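Local coordinates for protein putative glutathionylspermidine synthase (Methylobacillus flagellatus, PDB 3N6X) that is a putative glutathionylspermidine synthase of the circularly permuted ATP-grasp family, probably an ATP-dependent ligase whose substrates are not established, at residues Glu186-Tyr191 with Thr466-Ile471; Pro22-Tyr27 with Asp73-Ile78; Ala213-Pro218 with Arg269-Tyr274. All coordinates share one frame; numbering follows the deposited sequence. Where two conformers were deposited one is given.

In the fold
From the N terminus, contact 2 comes first: 22-27, at the start of helix 25-33, meets 73-78, which runs into strand 77-79, and so closes a short loop with helices but no strand among its modelled residues. Contact 1 opens only later, at helix 185-190, and closes close to the C terminus on strand 464-471. Contact 3 is nested inside that long loop, joining the approach to strand 220-223 with strand 268-275 in a second sheet. Contacts 1 and 2 lie side by side, and strands 77-79 and 464-471 pair in one mixed sheet; OH of Y191 hydrogen-bonds to O of I23, and K467 forms a salt bridge with D73. Contact 3 stands apart, its centre about 38 Å from that of contact 1.

Contact 1: Glu186-Tyr191 with Thr466-Ile471; sequences ELFRRY and TKDTWI
The end of helix 185-190 and strand 464-471 keep their backbones well apart, the CA atoms of Y191 and W470 being 8.9 Å from each other, and the indole of W470 reaches across the interval. With CG of W470 anti to its carbonyl carbon (chi1 -69°), the indole sets out toward the helix end, where three side chains receive it. CG of L187 lies at the indole edge, near its plane, 3.5 Å from CH2 of W470. F188 brings CZ to 3.7 Å from NE1 of W470 and has CZ2 of W470 over one face, the two six-membered rings standing obliquely at 55°. At the F188 edge, in plane, OD2 of D468 is 4.0 Å from CZ of F188. Y191, the first residue beyond the helix, puts CD2 at the indole edge, 3.5 Å from CZ3 of W470, while CE3 of W470 stands over a face of the Y191 ring, offset toward the rim. F188, Y191 and W470 thus form an aromatic cluster, through which W470 joins helix 185-190 to strand 464-471 of this circularly permuted ATP-grasp protein. NE1 of W470 donates to OD2 of D468 at 2.8 Å through a bent bond (140°), which helps to hold the indole's rotation; OD2 lies in the indole plane, while the N-H comes down on the carboxylate from above its plane. The same OD2 takes a salt bridge from R177 of helix 170-183, and OH of Y191 hydrogen-bonds with O of I23 and N of Y27. An alanine in place of W470 would probably open a gap between L187, F188 and Y191 and leave D468 without its indole donor.

Contact 2: Pro22-Tyr27 with Asp73-Ile78; sequences PIYAEY and DVVPRI
A buried, mainly apolar contact, with one tyrosine hydroxyl hydrogen-bonded to the facing backbone, joins the turn before helix 25-33 and the helix's own first turn to the segment leading into strand 77-79. The hydroxyl is that of Y24. Its OH donates to O of P76 at 2.6 Å, in the carbonyl plane and on a lone pair, and it accepts the backbone N-H of I78 over 3.1 Å with an angle of 161° at the hydrogen. One oxygen therefore acts as donor and acceptor to peptide groups on both sides of R77, which fixes the phenol end against the backbone. I78 in turn lies over the ring: its CD1 makes a CH-pi contact 4.0 Å from the Y24 centroid, offset toward the rim. The other branch of I78 serves I23, with CG2 of I78 3.6 Å from CG1 of I23 as the two side chains slide past each other in opposite directions. Strand 77-79 runs parallel to strand 464-471 in the mixed sheet, so the contact lays the N-terminal helix beside that sheet, and both P76 and I78 touch W470 of the neighbouring strand. Y27, its CG anti to the backbone N (chi1 -178°), reaches toward P76 tip to tip, CE1 of Y27 lying 3.6 Å from CD of P76. V75 crosses Y27 at about a right angle, its CG1 3.8 Å from CE2 of Y27. The hydroxyl of Y27, buried beside CG2 of V75, has no hydrogen-bonding partner in the model.

Contact 3: Ala213-Pro218 with Arg269-Tyr274; sequences AGVHEP and RVDVIY
D271 meets P218 and V215 where the loop leading to strand 220-223 passes a break in strand 268-275, and these three residues carry most of the buried surface. The backbones come close, CA of P218 being 5.4 Å from CA of D271. From the strand D271 points toward the loop, its CG anti to its own carbonyl carbon (chi1 -55°), and the carboxylate lies against carbon atoms. CG1 of V215 approaches to 3.5 Å from CG of D271, the two side chains crossing at a slant. On the P218 side, OD2 of D271 comes to 3.4 Å from CA of P218. CB of P218 lies 3.9 Å from CB of D271. V272 adds a looser apolar touch, its CG2 4.4 Å from CB of P218. The loop continues into strand 220-223, which runs parallel to 268-275 in a second mixed sheet; T219, the residue following P218, hydrogen-bonds to the backbone of D271 and V272. Helix 199-209 backs this corner, where R208 packs on P218 and L207 on V272. R269 forms a long salt bridge within its own strand, NE of R269 being 3.9 Å from OD1 of D271, which lies well out of the guanidinium plane, a matter of charges only. With V215 and P218 giving the carboxylate van der Waals contact alone, OD2 of D271 probably depends for its polar anchoring on the N-H of T219, with at most weak electrostatic help from R269.

Contact 1: Glu186-Tyr191 with Thr466-Ile471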
loop_
_atom_site.group_PDB
_atom_site.type_symbol
_atom_site.label_atom_id
_atom_site.label_comp_id
_atom_site.label_asym_id
_atom_site.label_seq_id
_atom_site.Cartn_x
_atom_site.Cartn_y
_atom_site.Cartn_z
ATOM N N GLU A 186 11.935 26.978 2.945
ATOM C CA GLU A 186 12.257 27.465 4.294
ATOM C C GLU A 186 11.757 26.524 5.420
ATOM O O GLU A 186 12.377 26.449 6.480
ATOM C CB GLU A 186 11.757 28.916 4.489
ATOM C CG GLU A 186 10.239 29.068 4.594
ATOM C CD GLU A 186 9.444 29.107 3.296
ATOM O OE1 GLU A 186 10.040 28.906 2.211
ATOM O OE2 GLU A 186 8.218 29.343 3.370
ATOM N N LEU A 187 10.657 25.784 5.163
ATOM C CA LEU A 187 10.068 24.832 6.112
ATOM C C LEU A 187 10.992 23.621 6.311
ATOM O O LEU A 187 11.114 23.108 7.423
ATOM C CB LEU A 187 8.697 24.385 5.584
ATOM C CG LEU A 187 7.610 24.015 6.587
ATOM C CD1 LEU A 187 7.752 24.762 7.887
ATOM C CD2 LEU A 187 6.241 24.229 5.980
ATOM N N PHE A 188 11.681 23.213 5.251
ATOM C CA PHE A 188 12.622 22.098 5.291
ATOM C C PHE A 188 13.924 22.470 6.002
ATOM O O PHE A 188 14.713 21.584 6.360
ATOM C CB PHE A 188 12.872 21.546 3.877
ATOM C CG PHE A 188 11.690 20.766 3.352
ATOM C CD1 PHE A 188 10.607 21.421 2.764
ATOM C CD2 PHE A 188 11.620 19.385 3.509
ATOM C CE1 PHE A 188 9.496 20.701 2.309
ATOM C CE2 PHE A 188 10.511 18.667 3.049
ATOM C CZ PHE A 188 9.462 19.326 2.443
ATOM N N ARG A 189 14.142 23.781 6.227
ATOM C CA ARG A 189 15.302 24.270 6.966
ATOM C C ARG A 189 15.009 24.127 8.471
ATOM O O ARG A 189 15.907 23.799 9.245
ATOM C CB ARG A 189 15.592 25.744 6.594
ATOM C CG ARG A 189 16.908 26.306 7.156
ATOM C CD ARG A 189 17.089 27.786 6.802
ATOM N NE ARG A 189 15.995 28.605 7.330
ATOM C CZ ARG A 189 15.227 29.395 6.588
ATOM N NH1 ARG A 189 15.464 29.536 5.290
ATOM N NH2 ARG A 189 14.232 30.075 7.144
ATOM N N ARG A 190 13.727 24.332 8.867
ATOM C CA ARG A 190 13.258 24.256 10.263
ATOM C C ARG A 190 13.061 22.829 10.787
ATOM O O ARG A 190 13.094 22.628 12.000
ATOM C CB ARG A 190 11.972 25.070 10.450
ATOM C CG ARG A 190 12.114 26.538 10.032
ATOM C CD ARG A 190 10.782 27.256 10.001
ATOM N NE ARG A 190 10.443 27.796 11.316
ATOM C CZ ARG A 190 10.038 29.041 11.527
ATOM N NH1 ARG A 190 9.896 29.883 10.509
ATOM N NH2 ARG A 190 9.762 29.454 12.754
ATOM N N TYR A 191 12.827 21.840 9.884
ATOM C CA TYR A 191 12.644 20.433 10.272
ATOM C C TYR A 191 13.720 19.529 9.660
ATOM O O TYR A 191 14.022 19.649 8.464
ATOM C CB TYR A 191 11.266 19.925 9.851
ATOM C CG TYR A 191 10.146 20.312 10.782
ATOM C CD1 TYR A 191 9.801 19.505 11.862
ATOM C CD2 TYR A 191 9.357 21.431 10.525
ATOM C CE1 TYR A 191 8.740 19.833 12.700
ATOM C CE2 TYR A 191 8.279 21.760 11.347
ATOM C CZ TYR A 191 7.975 20.958 12.436
ATOM O OH TYR A 191 6.916 21.277 13.249
ATOM N N THR A 466 -4.435 13.926 -0.649
ATOM C CA THR A 466 -3.134 13.465 -0.135
ATOM C C THR A 466 -2.366 14.551 0.604
ATOM O O THR A 466 -2.664 15.744 0.477
ATOM C CB THR A 466 -2.266 12.820 -1.214
ATOM O OG1 THR A 466 -1.922 13.797 -2.186
ATOM C CG2 THR A 466 -2.923 11.613 -1.861
ATOM N N LYS A 467 -1.380 14.117 1.393
ATOM C CA LYS A 467 -0.488 14.960 2.174
ATOM C C LYS A 467 0.910 14.425 2.003
ATOM O O LYS A 467 1.082 13.254 1.654
ATOM C CB LYS A 467 -0.853 14.881 3.666
ATOM C CG LYS A 467 -2.092 15.651 4.062
ATOM C CD LYS A 467 -2.379 15.437 5.525
ATOM C CE LYS A 467 -3.448 16.364 6.045
ATOM N NZ LYS A 467 -2.864 17.592 6.639
ATOM N N ASP A 468 1.914 15.247 2.300
ATOM C CA ASP A 468 3.302 14.805 2.340
ATOM C C ASP A 468 3.518 14.211 3.730
ATOM O O ASP A 468 2.933 14.704 4.693
ATOM C CB ASP A 468 4.245 16.011 2.129
ATOM C CG ASP A 468 5.729 15.681 2.032
ATOM O OD1 ASP A 468 6.072 14.473 1.973
ATOM O OD2 ASP A 468 6.544 16.626 2.007
ATOM N N THR A 469 4.306 13.139 3.838
ATOM C CA THR A 469 4.617 12.532 5.140
ATOM C C THR A 469 6.070 12.790 5.463
ATOM O O THR A 469 6.964 12.366 4.712
ATOM C CB THR A 469 4.285 11.013 5.159
ATOM O OG1 THR A 469 2.947 10.819 4.728
ATOM C CG2 THR A 469 4.482 10.382 6.543
ATOM N N TRP A 470 6.314 13.486 6.575
ATOM C CA TRP A 470 7.663 13.818 7.013
ATOM C C TRP A 470 8.130 12.870 8.096
ATOM O O TRP A 470 7.473 12.743 9.127
ATOM C CB TRP A 470 7.710 15.249 7.555
ATOM C CG TRP A 470 7.521 16.336 6.535
ATOM C CD1 TRP A 470 7.325 16.193 5.191
ATOM C CD2 TRP A 470 7.545 17.745 6.790
ATOM N NE1 TRP A 470 7.192 17.426 4.597
ATOM C CE2 TRP A 470 7.326 18.399 5.557
ATOM C CE3 TRP A 470 7.729 18.524 7.952
ATOM C CZ2 TRP A 470 7.307 19.795 5.445
ATOM C CZ3 TRP A 470 7.687 19.904 7.843
ATOM C CH2 TRP A 470 7.486 20.528 6.602
ATOM N N ILE A 471 9.269 12.211 7.877
ATOM C CA ILE A 471 9.894 11.394 8.903
ATOM C C ILE A 471 11.124 12.151 9.359
ATOM O O ILE A 471 11.993 12.473 8.539
ATOM C CB ILE A 471 10.196 9.925 8.432
ATOM C CG1 ILE A 471 8.908 9.045 8.475
ATOM C CG2 ILE A 471 11.268 9.277 9.314
ATOM C CD1 ILE A 471 7.859 9.283 7.416
#

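Contact 2: Pro22-Tyr27 with Asp73-Ile78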
loop_
_atom_site.group_PDB
_atom_site.type_symbol
_atom_site.label_atom_id
_atom_site.label_comp_id
_atom_site.label_asym_id
_atom_site.label_seq_id
_atom_site.Cartn_x
_atom_site.Cartn_y
_atom_site.Cartn_z
ATOM N N PRO A 22 4.678 18.789 20.733
ATOM C CA PRO A 22 6.033 19.308 20.446
ATOM C C PRO A 22 6.488 19.220 18.984
ATOM O O PRO A 22 7.085 20.174 18.477
ATOM C CB PRO A 22 6.928 18.483 21.369
ATOM C CG PRO A 22 6.062 18.161 22.532
ATOM C CD PRO A 22 4.633 18.079 22.030
ATOM N N ILE A 23 6.168 18.098 18.296
ATOM C CA ILE A 23 6.572 17.859 16.906
ATOM C C ILE A 23 6.043 18.900 15.913
ATOM O O ILE A 23 6.702 19.175 14.914
ATOM C CB ILE A 23 6.270 16.391 16.459
ATOM C CG1 ILE A 23 7.110 16.008 15.224
ATOM C CG2 ILE A 23 4.758 16.153 16.234
ATOM C CD1 ILE A 23 7.349 14.640 15.072
ATOM N N TYR A 24 4.870 19.478 16.189
ATOM C CA TYR A 24 4.245 20.459 15.301
ATOM C C TYR A 24 4.482 21.937 15.725
ATOM O O TYR A 24 3.968 22.844 15.064
ATOM C CB TYR A 24 2.751 20.179 15.198
ATOM C CG TYR A 24 2.380 19.218 14.094
ATOM C CD1 TYR A 24 2.172 19.668 12.791
ATOM C CD2 TYR A 24 2.187 17.862 14.356
ATOM C CE1 TYR A 24 1.789 18.793 11.775
ATOM C CE2 TYR A 24 1.809 16.976 13.346
ATOM C CZ TYR A 24 1.621 17.446 12.054
ATOM O OH TYR A 24 1.246 16.584 11.059
ATOM N N ALA A 25 5.236 22.172 16.830
ATOM C CA ALA A 25 5.497 23.529 17.357
ATOM C C ALA A 25 6.161 24.423 16.304
ATOM O O ALA A 25 5.659 25.521 16.020
ATOM C CB ALA A 25 6.370 23.451 18.608
ATOM N N GLU A 26 7.247 23.916 15.672
ATOM C CA GLU A 26 7.976 24.627 14.628
ATOM C C GLU A 26 7.095 24.937 13.410
ATOM O O GLU A 26 7.249 26.003 12.803
ATOM C CB GLU A 26 9.232 23.853 14.224
ATOM C CG GLU A 26 10.256 24.691 13.484
ATOM C CD GLU A 26 10.903 25.793 14.301
ATOM O OE1 GLU A 26 11.501 25.477 15.354
ATOM O OE2 GLU A 26 10.832 26.969 13.877
ATOM N N TYR A 27 6.155 24.030 13.068
ATOM C CA TYR A 27 5.244 24.263 11.941
ATOM C C TYR A 27 4.251 25.369 12.288
ATOM O O TYR A 27 3.942 26.200 11.437
ATOM C CB TYR A 27 4.507 22.966 11.522
ATOM C CG TYR A 27 3.599 23.162 10.323
ATOM C CD1 TYR A 27 4.099 23.093 9.027
ATOM C CD2 TYR A 27 2.248 23.472 10.486
ATOM C CE1 TYR A 27 3.280 23.317 7.921
ATOM C CE2 TYR A 27 1.421 23.710 9.387
ATOM C CZ TYR A 27 1.941 23.623 8.105
ATOM O OH TYR A 27 1.140 23.854 7.006
ATOM N N ASP A 73 -3.207 18.642 0.280
ATOM C CA ASP A 73 -3.204 19.507 1.454
ATOM C C ASP A 73 -1.750 19.808 1.832
ATOM O O ASP A 73 -0.908 18.900 1.823
ATOM C CB ASP A 73 -3.944 18.852 2.621
ATOM C CG ASP A 73 -4.131 19.775 3.810
ATOM O OD1 ASP A 73 -4.947 20.726 3.704
ATOM O OD2 ASP A 73 -3.521 19.510 4.870
ATOM N N VAL A 74 -1.448 21.086 2.133
ATOM C CA VAL A 74 -0.076 21.541 2.412
ATOM C C VAL A 74 0.386 21.338 3.857
ATOM O O VAL A 74 1.540 21.644 4.173
ATOM C CB VAL A 74 0.210 22.980 1.879
ATOM C CG1 VAL A 74 -0.054 23.069 0.373
ATOM C CG2 VAL A 74 -0.602 24.031 2.637
ATOM N N VAL A 75 -0.488 20.816 4.734
ATOM C CA VAL A 75 -0.079 20.532 6.115
ATOM C C VAL A 75 0.501 19.114 6.161
ATOM O O VAL A 75 -0.221 18.150 5.882
ATOM C CB VAL A 75 -1.214 20.732 7.148
ATOM C CG1 VAL A 75 -0.668 20.659 8.576
ATOM C CG2 VAL A 75 -1.944 22.055 6.914
ATOM N N PRO A 76 1.829 18.962 6.387
ATOM C CA PRO A 76 2.413 17.618 6.349
ATOM C C PRO A 76 1.999 16.752 7.529
ATOM O O PRO A 76 1.646 17.260 8.601
ATOM C CB PRO A 76 3.919 17.888 6.365
ATOM C CG PRO A 76 4.053 19.188 7.084
ATOM C CD PRO A 76 2.850 19.990 6.688
ATOM N N ARG A 77 2.066 15.440 7.333
ATOM C CA ARG A 77 1.860 14.470 8.387
ATOM C C ARG A 77 3.260 14.207 8.950
ATOM O O ARG A 77 4.094 13.626 8.262
ATOM C CB ARG A 77 1.231 13.186 7.791
ATOM C CG ARG A 77 1.134 12.030 8.748
ATOM C CD ARG A 77 -0.115 12.119 9.587
ATOM N NE ARG A 77 -0.207 11.017 10.538
ATOM C CZ ARG A 77 -0.702 9.818 10.245
ATOM N NH1 ARG A 77 -1.120 9.547 9.011
ATOM N NH2 ARG A 77 -0.761 8.872 11.174
ATOM N N ILE A 78 3.570 14.772 10.121
ATOM C CA ILE A 78 4.928 14.662 10.687
ATOM C C ILE A 78 5.024 13.529 11.685
ATOM O O ILE A 78 4.192 13.433 12.575
ATOM C CB ILE A 78 5.444 16.019 11.286
ATOM C CG1 ILE A 78 5.118 17.214 10.350
ATOM C CG2 ILE A 78 6.948 15.947 11.586
ATOM C CD1 ILE A 78 5.364 18.605 10.961
#

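Contact 3: Ala213-Pro218 with Arg269-Tyr274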
loop_
_atom_site.group_PDB
_atom_site.type_symbol
_atom_site.label_atom_id
_atom_site.label_comp_id
_atom_site.label_asym_id
_atom_site.label_seq_id
_atom_site.Cartn_x
_atom_site.Cartn_y
_atom_site.Cartn_z
ATOM N N ALA A 213 20.397 -17.604 -9.751
ATOM C CA ALA A 213 21.783 -17.995 -9.466
ATOM C C ALA A 213 22.602 -18.070 -10.740
ATOM O O ALA A 213 22.154 -18.669 -11.725
ATOM C CB ALA A 213 21.812 -19.332 -8.741
ATOM N N GLY A 214 23.755 -17.390 -10.739
ATOM C CA GLY A 214 24.650 -17.344 -11.889
ATOM C C GLY A 214 24.700 -16.001 -12.592
ATOM O O GLY A 214 25.758 -15.607 -13.086
ATOM N N VAL A 215 23.550 -15.287 -12.649
ATOM C CA VAL A 215 23.418 -13.988 -13.334
ATOM C C VAL A 215 24.309 -12.911 -12.679
ATOM O O VAL A 215 24.090 -12.546 -11.523
ATOM C CB VAL A 215 21.926 -13.538 -13.419
ATOM C CG1 VAL A 215 21.781 -12.276 -14.255
ATOM C CG2 VAL A 215 21.043 -14.657 -13.968
ATOM N N HIS A 216 25.280 -12.375 -13.437
ATOM C CA HIS A 216 26.223 -11.396 -12.895
ATOM C C HIS A 216 25.766 -9.946 -13.006
ATOM O O HIS A 216 25.778 -9.228 -11.998
ATOM C CB HIS A 216 27.635 -11.607 -13.461
ATOM C CG HIS A 216 28.231 -12.926 -13.070
ATOM N ND1 HIS A 216 28.339 -13.306 -11.730
ATOM C CD2 HIS A 216 28.696 -13.931 -13.850
ATOM C CE1 HIS A 216 28.868 -14.521 -11.744
ATOM N NE2 HIS A 216 29.110 -14.938 -12.998
ATOM N N GLU A 217 25.379 -9.500 -14.214
ATOM C CA GLU A 217 24.882 -8.132 -14.392
ATOM C C GLU A 217 23.442 -8.202 -14.926
ATOM O O GLU A 217 23.223 -8.264 -16.142
ATOM C CB GLU A 217 25.814 -7.310 -15.301
ATOM C CG GLU A 217 27.159 -7.006 -14.648
ATOM C CD GLU A 217 28.173 -6.275 -15.509
ATOM O OE1 GLU A 217 28.042 -6.310 -16.755
ATOM O OE2 GLU A 217 29.124 -5.698 -14.935
ATOM N N PRO A 218 22.454 -8.378 -14.009
ATOM C CA PRO A 218 21.078 -8.633 -14.462
ATOM C C PRO A 218 20.435 -7.491 -15.211
ATOM O O PRO A 218 20.615 -6.335 -14.858
ATOM C CB PRO A 218 20.328 -8.960 -13.171
ATOM C CG PRO A 218 21.148 -8.366 -12.092
ATOM C CD PRO A 218 22.556 -8.407 -12.534
ATOM N N ARG A 269 18.559 -10.682 -23.510
ATOM C CA ARG A 269 18.034 -11.475 -22.390
ATOM C C ARG A 269 17.577 -10.629 -21.205
ATOM O O ARG A 269 18.270 -9.697 -20.801
ATOM C CB ARG A 269 19.012 -12.562 -21.925
ATOM C CG ARG A 269 18.278 -13.697 -21.229
ATOM C CD ARG A 269 19.190 -14.681 -20.573
ATOM N NE ARG A 269 18.445 -15.565 -19.675
ATOM C CZ ARG A 269 18.810 -16.809 -19.388
ATOM N NH1 ARG A 269 19.895 -17.336 -19.946
ATOM N NH2 ARG A 269 18.083 -17.545 -18.555
ATOM N N VAL A 270 16.387 -10.943 -20.675
ATOM C CA VAL A 270 15.819 -10.258 -19.512
ATOM C C VAL A 270 15.959 -11.171 -18.310
ATOM O O VAL A 270 15.552 -12.337 -18.376
ATOM C CB VAL A 270 14.348 -9.840 -19.764
ATOM C CG1 VAL A 270 13.666 -9.406 -18.465
ATOM C CG2 VAL A 270 14.267 -8.731 -20.824
ATOM N N ASP A 271 16.585 -10.673 -17.225
ATOM C CA ASP A 271 16.821 -11.507 -16.048
ATOM C C ASP A 271 15.793 -11.310 -14.945
ATOM O O ASP A 271 15.457 -12.271 -14.243
ATOM C CB ASP A 271 18.253 -11.319 -15.525
ATOM C CG ASP A 271 19.294 -11.587 -16.605
ATOM O OD1 ASP A 271 19.372 -12.751 -17.085
ATOM O OD2 ASP A 271 19.963 -10.623 -17.033
ATOM N N VAL A 272 15.308 -10.064 -14.771
ATOM C CA VAL A 272 14.331 -9.732 -13.735
ATOM C C VAL A 272 13.224 -8.879 -14.337
ATOM O O VAL A 272 13.508 -7.881 -15.003
ATOM C CB VAL A 272 14.977 -9.022 -12.492
ATOM C CG1 VAL A 272 13.945 -8.802 -11.385
ATOM C CG2 VAL A 272 16.187 -9.799 -11.960
ATOM N N ILE A 273 11.960 -9.258 -14.091
ATOM C CA ILE A 273 10.804 -8.476 -14.542
ATOM C C ILE A 273 10.055 -7.938 -13.332
ATOM O O ILE A 273 9.546 -8.720 -12.511
ATOM C CB ILE A 273 9.849 -9.306 -15.455
ATOM C CG1 ILE A 273 10.536 -9.736 -16.762
ATOM C CG2 ILE A 273 8.551 -8.527 -15.732
ATOM C CD1 ILE A 273 9.854 -10.964 -17.451
ATOM N N TYR A 274 9.985 -6.617 -13.217
ATOM C CA TYR A 274 9.181 -5.974 -12.204
ATOM C C TYR A 274 7.794 -5.922 -12.810
ATOM O O TYR A 274 7.554 -5.148 -13.735
ATOM C CB TYR A 274 9.748 -4.567 -11.894
ATOM C CG TYR A 274 8.889 -3.675 -11.015
ATOM C CD1 TYR A 274 8.027 -4.218 -10.063
ATOM C CD2 TYR A 274 9.036 -2.294 -11.043
ATOM C CE1 TYR A 274 7.228 -3.402 -9.262
ATOM C CE2 TYR A 274 8.266 -1.466 -10.222
ATOM C CZ TYR A 274 7.354 -2.025 -9.341
ATOM O OH TYR A 274 6.585 -1.209 -8.538
#